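Side-chain contact in aeromonas extracellular serine protease (Aeromonas sobria, PDB 3WQB), which cleaves peptide bonds that follow a pair of basic residues, one of them lysine, and thereby attacks host plasma proteins as a probable virulence factor: residues 191-196 and 246-251. The protein carries 1 engineered substitution. Numbering follows the deposited sequence.
Sequences LDQSQL and LDPSNS
In the subtilisin-like catalytic domain, the first turn of helix 191-205 meets a short 3-10 turn, 248-250, through the end of one side chain, the OE1 of Gln193, which touches the ring of Pro248. The turn lies in the loop before strand 255-261 of the parallel sheet, where the P-domain also comes close. The backbones come nearest at Gln193 and Ser249, whose CA atoms are 7.5 Å apart. With CG anti to the carbonyl carbon (chi1 -61°) and the chain extended beyond it, the amide is carried out from the helix and across to Pro248. Glutamine suits the place because it is long enough for this crossing and its amide offers a carbonyl oxygen to one side and an NH2 to the other. Its OE1 abuts the CB–CG side of the proline ring, 3.2 Å from Pro248 CB and almost as close to CG, a polar oxygen against C-H groups, and the two side chains cross at about a right angle. NE2 is engaged on its own side, by Ser190 OG and Ser187 O just before the helix, which limits how the amide can turn.

Proline fits the start of the 3-10 turn, since its ring fixes phi and it needs no N-H there. Ahead of it, Asp247 forms an Asx turn: OD1 accepts from Ser249 N at 3.0 Å, the donor lying well above the carboxylate plane, while OD2 is held by Met180 N. Ser251, just past the 3-10 segment, turns back to Pro248 O, which also accepts from Arg532 NH2 of strand 527-535; Ser251 N and Ser251 OG approach from the same face, OG at 3.1 Å from Pro248 O.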
ATOM      1  N   LEU A 191       5.881 -12.706  13.269  1.00 15.93           N
ATOM      2  CA  LEU A 191       5.647 -13.942  12.530  1.00 15.22           C
ATOM      3  C   LEU A 191       4.532 -13.834  11.495  1.00 14.81           C
ATOM      4  O   LEU A 191       4.642 -14.409  10.412  1.00 14.59           O
ATOM      5  CB  LEU A 191       5.377 -15.090  13.491  1.00 15.14           C
ATOM      6  CG  LEU A 191       6.585 -15.608  14.282  1.00 16.05           C
ATOM      7  CD1 LEU A 191       6.143 -16.778  15.118  1.00 16.88           C
ATOM      8  CD2 LEU A 191       7.738 -16.018  13.369  1.00 16.99           C
ATOM      9  N   ASP A 192       3.480 -13.080  11.802  1.00 14.78           N
ATOM     10  CA  ASP A 192       2.382 -12.920  10.854  1.00 14.93           C
ATOM     11  C   ASP A 192       2.882 -12.255   9.572  1.00 14.42           C
ATOM     12  O   ASP A 192       2.498 -12.652   8.476  1.00 14.67           O
ATOM     13  CB  ASP A 192       1.185 -12.159  11.469  1.00 15.91           C
ATOM     14  CG  ASP A 192       1.447 -10.679  11.646  1.00 18.58           C
ATOM     15  OD1 ASP A 192       2.294 -10.322  12.485  1.00 21.38           O
ATOM     16  OD2 ASP A 192       0.807  -9.875  10.932  1.00 22.10           O
ATOM     17  N   GLN A 193       3.734 -11.244   9.723  1.00 13.88           N
ATOM     18  CA  GLN A 193       4.275 -10.514   8.577  1.00 13.94           C
ATOM     19  C   GLN A 193       5.315 -11.328   7.822  1.00 13.75           C
ATOM     20  O   GLN A 193       5.336 -11.311   6.595  1.00 13.42           O
ATOM     21  CB  GLN A 193       4.869  -9.181   9.016  1.00 14.80           C
ATOM     22  CG  GLN A 193       3.862  -8.257   9.671  1.00 18.16           C
ATOM     23  CD  GLN A 193       4.478  -6.948  10.078  1.00 21.29           C
ATOM     24  OE1 GLN A 193       4.642  -6.058   9.251  1.00 24.60           O
ATOM     25  NE2 GLN A 193       4.836  -6.821  11.351  1.00 22.74           N
ATOM     26  N   SER A 194       6.171 -12.028   8.559  1.00 13.47           N
ATOM     27  CA  SER A 194       7.162 -12.909   7.943  1.00 13.17           C
ATOM     28  C   SER A 194       6.483 -13.984   7.095  1.00 12.53           C
ATOM     29  O   SER A 194       6.901 -14.251   5.971  1.00 12.90           O
ATOM     30  CB  SER A 194       8.056 -13.551   9.009  1.00 13.85           C
ATOM     31  OG  SER A 194       8.993 -14.441   8.432  1.00 17.19           O
ATOM     32  N   GLN A 195       5.409 -14.564   7.622  1.00 11.86           N
ATOM     33  CA  GLN A 195       4.688 -15.615   6.916  1.00 11.56           C
ATOM     34  C   GLN A 195       4.105 -15.090   5.606  1.00 11.11           C
ATOM     35  O   GLN A 195       4.200 -15.755   4.568  1.00 11.35           O
ATOM     36  CB  GLN A 195       3.593 -16.208   7.797  1.00 11.26           C
ATOM     37  CG  GLN A 195       2.859 -17.377   7.162  1.00 11.34           C
ATOM     38  CD  GLN A 195       1.868 -18.016   8.100  1.00 12.32           C
ATOM     39  OE1 GLN A 195       0.974 -17.350   8.611  1.00 13.13           O
ATOM     40  NE2 GLN A 195       2.004 -19.323   8.322  1.00 12.82           N
ATOM     41  N   LEU A 196       3.508 -13.902   5.640  1.00 11.10           N
ATOM     42  CA  LEU A 196       2.954 -13.334   4.413  1.00 11.33           C
ATOM     43  C   LEU A 196       4.058 -12.899   3.438  1.00 11.35           C
ATOM     44  O   LEU A 196       3.937 -13.108   2.233  1.00 11.38           O
ATOM     45  CB  LEU A 196       1.969 -12.200   4.717  1.00 11.04           C
ATOM     46  CG  LEU A 196       0.662 -12.692   5.344  1.00 12.28           C
ATOM     47  CD1 LEU A 196      -0.152 -11.534   5.892  1.00 14.70           C
ATOM     48  CD2 LEU A 196      -0.172 -13.500   4.351  1.00 14.87           C
ATOM     49  N   LEU A 246       5.505   4.112   6.503  1.00 10.14           N
ATOM     50  CA  LEU A 246       5.084   3.839   7.884  1.00 10.99           C
ATOM     51  C   LEU A 246       4.402   2.484   8.067  1.00 11.30           C
ATOM     52  O   LEU A 246       4.612   1.820   9.079  1.00 12.48           O
ATOM     53  CB  LEU A 246       4.207   4.951   8.454  1.00 11.15           C
ATOM     54  CG  LEU A 246       4.856   6.318   8.641  1.00 11.92           C
ATOM     55  CD1 LEU A 246       3.820   7.321   9.145  1.00 14.32           C
ATOM     56  CD2 LEU A 246       6.060   6.242   9.578  1.00 15.42           C
ATOM     57  N   ASP A 247       3.594   2.071   7.097  1.00 11.76           N
ATOM     58  CA  ASP A 247       2.934   0.771   7.172  1.00 11.76           C
ATOM     59  C   ASP A 247       3.975  -0.287   6.806  1.00 11.75           C
ATOM     60  O   ASP A 247       4.479  -0.278   5.682  1.00 11.57           O
ATOM     61  CB  ASP A 247       1.736   0.738   6.213  1.00 12.24           C
ATOM     62  CG  ASP A 247       1.084  -0.640   6.106  1.00 13.57           C
ATOM     63  OD1 ASP A 247       1.629  -1.646   6.626  1.00 14.35           O
ATOM     64  OD2 ASP A 247       0.003  -0.702   5.480  1.00 15.34           O
ATOM     65  N   PRO A 248       4.337  -1.163   7.767  1.00 12.60           N
ATOM     66  CA  PRO A 248       5.413  -2.137   7.517  1.00 12.48           C
ATOM     67  C   PRO A 248       5.266  -2.979   6.236  1.00 12.09           C
ATOM     68  O   PRO A 248       6.266  -3.311   5.598  1.00 12.50           O
ATOM     69  CB  PRO A 248       5.391  -3.026   8.772  1.00 13.08           C
ATOM     70  CG  PRO A 248       4.046  -2.815   9.379  1.00 15.05           C
ATOM     71  CD  PRO A 248       3.691  -1.391   9.079  1.00 12.50           C
ATOM     72  N   SER A 249       4.038  -3.298   5.844  1.00 11.34           N
ATOM     73  CA  SER A 249       3.826  -4.117   4.652  1.00 10.85           C
ATOM     74  C   SER A 249       4.276  -3.414   3.375  1.00  9.88           C
ATOM     75  O   SER A 249       4.610  -4.062   2.381  1.00 10.58           O
ATOM     76  CB  SER A 249       2.357  -4.499   4.526  1.00 11.35           C
ATOM     77  OG  SER A 249       1.948  -5.230   5.663  1.00 14.09           O
ATOM     78  N   ASN A 250       4.288  -2.083   3.405  1.00  9.19           N
ATOM     79  CA  ASN A 250       4.602  -1.322   2.202  1.00  8.79           C
ATOM     80  C   ASN A 250       6.078  -1.311   1.843  1.00  8.25           C
ATOM     81  O   ASN A 250       6.442  -0.787   0.798  1.00  8.78           O
ATOM     82  CB  ASN A 250       4.104   0.120   2.325  1.00  8.92           C
ATOM     83  CG  ASN A 250       2.600   0.220   2.320  1.00  8.95           C
ATOM     84  OD1 ASN A 250       1.889  -0.746   2.010  1.00 11.44           O
ATOM     85  ND2 ASN A 250       2.095   1.407   2.666  1.00 11.29           N
ATOM     86  N   SER A 251       6.924  -1.874   2.704  1.00  8.74           N
ATOM     87  CA  SER A 251       8.369  -1.949   2.427  1.00  8.49           C
ATOM     88  C   SER A 251       8.853  -3.380   2.187  1.00  8.65           C
ATOM     89  O   SER A 251      10.055  -3.638   2.241  1.00  8.95           O
ATOM     90  CB  SER A 251       9.176  -1.278   3.551  1.00  8.95           C
ATOM     91  OG  SER A 251       8.876  -1.887   4.799  1.00  9.93           O
TER